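Local coordinates for protein PT26-6P (Thermococcus sp., PDB 2WB7) that is of unknown function but is encoded by an extrachromosomal element of a euryarchaeon and combines immunoglobulin-like domains with a helical one, at residues A141-I147 with E305-L311. Sequence-based numbering, arbitrary orientation.
Sequences AIVTGQI and EYRFVTL
R307 NH1 is the donor that ties the strand to the helix end: it gives a hydrogen bond of 2.7 Å to the backbone O of I142, which lies almost in the guanidinium plane, with an N-H...O angle of 159°. NH1 also comes within 3.0 Å of V143 O, so the group sits beside carbonyls of the last helical turn, whose partial negative charge would favour a cation there. The chain of R307 bends at chi3 (-147°), bringing the guanidinium against the turn; CA of G145 rests over one face, 3.4 Å from NE. G145 has left helical geometry with positive phi (84°), which suits glycine, and the absence of a side chain probably lets the guanidinium lie close. T324 OG1 of the adjoining strand 319-331 accepts a weak hydrogen bond from NE. With an alanine here instead of R307, I142 O is likely to lose its bond from the strand, and the packing against G145 CA would go with it. Apolar packing continues to both ends. I142 CG2 lies 3.9 Å from E305 CG as the two side chains run alongside one another, head to tail. Beyond the turn, I147 CD1 meets V309 CG2 tip to tip at 4.1 Å, while its CG2 touches CD1 of L311, crossing it at about a right angle. Separately, a methyl of V143, CG2, lies beside the E305 carboxylate. A141 and I142 also pack on L358 of the adjoining strand 350-364. The whole is a helix C-terminus with its glycine turn, from the first immunoglobulin-like family region, packed on one face of the antiparallel sheet of the second.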
# COMPACT_ATOMS: atom_id res chain seq x y z
N ALA A 141 18.51 -0.15 -4.01
CA ALA A 141 17.69 -0.94 -4.88
C ALA A 141 17.19 -0.08 -6.02
O ALA A 141 17.30 -0.46 -7.18
CB ALA A 141 16.54 -1.51 -4.09
N ILE A 142 16.67 1.10 -5.71
CA ILE A 142 16.13 1.95 -6.76
C ILE A 142 17.22 2.39 -7.74
O ILE A 142 17.02 2.43 -8.95
CB ILE A 142 15.40 3.18 -6.18
CG1 ILE A 142 14.05 2.78 -5.62
CG2 ILE A 142 15.19 4.25 -7.26
CD1 ILE A 142 13.49 3.79 -4.64
N VAL A 143 18.39 2.70 -7.22
CA VAL A 143 19.45 3.22 -8.06
C VAL A 143 20.08 2.13 -8.92
O VAL A 143 20.19 2.27 -10.14
CB VAL A 143 20.57 3.86 -7.21
CG1 VAL A 143 21.77 4.16 -8.09
CG2 VAL A 143 20.06 5.13 -6.52
N THR A 144 20.52 1.05 -8.28
CA THR A 144 21.22 -0.01 -8.97
C THR A 144 20.27 -1.00 -9.63
O THR A 144 20.62 -1.64 -10.63
CB THR A 144 22.13 -0.78 -8.02
OG1 THR A 144 21.33 -1.65 -7.21
CG2 THR A 144 22.87 0.16 -7.11
N GLY A 145 19.06 -1.16 -9.10
CA GLY A 145 18.14 -2.12 -9.70
C GLY A 145 18.39 -3.53 -9.19
O GLY A 145 17.61 -4.45 -9.45
N GLN A 146 19.48 -3.72 -8.44
CA GLN A 146 19.76 -5.03 -7.85
C GLN A 146 18.80 -5.33 -6.70
O GLN A 146 18.91 -4.74 -5.62
CB GLN A 146 21.18 -5.05 -7.33
CG GLN A 146 22.17 -4.51 -8.31
CD GLN A 146 23.52 -4.22 -7.67
OE1 GLN A 146 23.76 -4.57 -6.50
NE2 GLN A 146 24.41 -3.56 -8.42
N ILE A 147 17.87 -6.26 -6.93
CA ILE A 147 16.89 -6.64 -5.93
C ILE A 147 16.87 -8.14 -5.76
O ILE A 147 16.44 -8.85 -6.65
CB ILE A 147 15.47 -6.22 -6.32
CG1 ILE A 147 15.44 -4.74 -6.72
CG2 ILE A 147 14.49 -6.52 -5.20
CD1 ILE A 147 14.19 -4.35 -7.45
N GLU A 305 12.74 10.12 -6.75
CA GLU A 305 13.28 9.00 -7.60
C GLU A 305 12.64 7.61 -7.51
O GLU A 305 12.38 7.12 -6.42
CB GLU A 305 14.78 8.86 -7.34
CG GLU A 305 15.50 7.95 -8.28
CD GLU A 305 17.02 7.96 -8.01
OE1 GLU A 305 17.42 8.30 -6.87
OE2 GLU A 305 17.82 7.62 -8.92
N TYR A 306 12.43 6.96 -8.66
CA TYR A 306 11.62 5.74 -8.75
C TYR A 306 12.26 4.64 -9.59
O TYR A 306 13.07 4.90 -10.48
CB TYR A 306 10.25 6.04 -9.37
CG TYR A 306 10.33 6.46 -10.82
CD1 TYR A 306 10.34 5.52 -11.84
CD2 TYR A 306 10.43 7.83 -11.18
CE1 TYR A 306 10.44 5.89 -13.16
CE2 TYR A 306 10.53 8.22 -12.51
CZ TYR A 306 10.54 7.23 -13.50
OH TYR A 306 10.64 7.57 -14.82
N ARG A 307 11.85 3.41 -9.31
CA ARG A 307 12.13 2.27 -10.19
C ARG A 307 10.94 1.31 -10.22
O ARG A 307 10.50 0.82 -9.20
CB ARG A 307 13.38 1.53 -9.72
CG ARG A 307 13.87 0.50 -10.69
CD ARG A 307 15.29 0.07 -10.36
NE ARG A 307 15.97 -0.24 -11.61
CZ ARG A 307 17.02 0.43 -12.08
NH1 ARG A 307 17.54 1.44 -11.40
NH2 ARG A 307 17.55 0.06 -13.24
N PHE A 308 10.41 1.04 -11.40
CA PHE A 308 9.37 0.03 -11.55
C PHE A 308 10.01 -1.13 -12.28
O PHE A 308 10.72 -0.92 -13.27
CB PHE A 308 8.18 0.58 -12.35
CG PHE A 308 7.50 1.73 -11.67
CD1 PHE A 308 6.61 1.50 -10.62
CD2 PHE A 308 7.81 3.04 -12.01
CE1 PHE A 308 6.01 2.55 -9.95
CE2 PHE A 308 7.21 4.09 -11.34
CZ PHE A 308 6.31 3.84 -10.31
N VAL A 309 9.78 -2.35 -11.78
CA VAL A 309 10.42 -3.54 -12.35
C VAL A 309 9.46 -4.72 -12.45
O VAL A 309 8.39 -4.71 -11.87
CB VAL A 309 11.66 -4.00 -11.52
CG1 VAL A 309 12.62 -2.84 -11.29
CG2 VAL A 309 11.22 -4.64 -10.21
N THR A 310 9.85 -5.72 -13.23
CA THR A 310 9.30 -7.05 -13.06
C THR A 310 10.49 -7.86 -12.60
O THR A 310 11.63 -7.57 -12.98
CB THR A 310 8.75 -7.67 -14.37
OG1 THR A 310 9.75 -7.64 -15.40
CG2 THR A 310 7.54 -6.93 -14.83
N LEU A 311 10.22 -8.86 -11.76
CA LEU A 311 11.26 -9.71 -11.27
C LEU A 311 10.96 -11.15 -11.68
O LEU A 311 9.90 -11.70 -11.36
CB LEU A 311 11.35 -9.60 -9.75
CG LEU A 311 11.68 -8.21 -9.21
CD1 LEU A 311 11.65 -8.20 -7.69
CD2 LEU A 311 13.04 -7.77 -9.69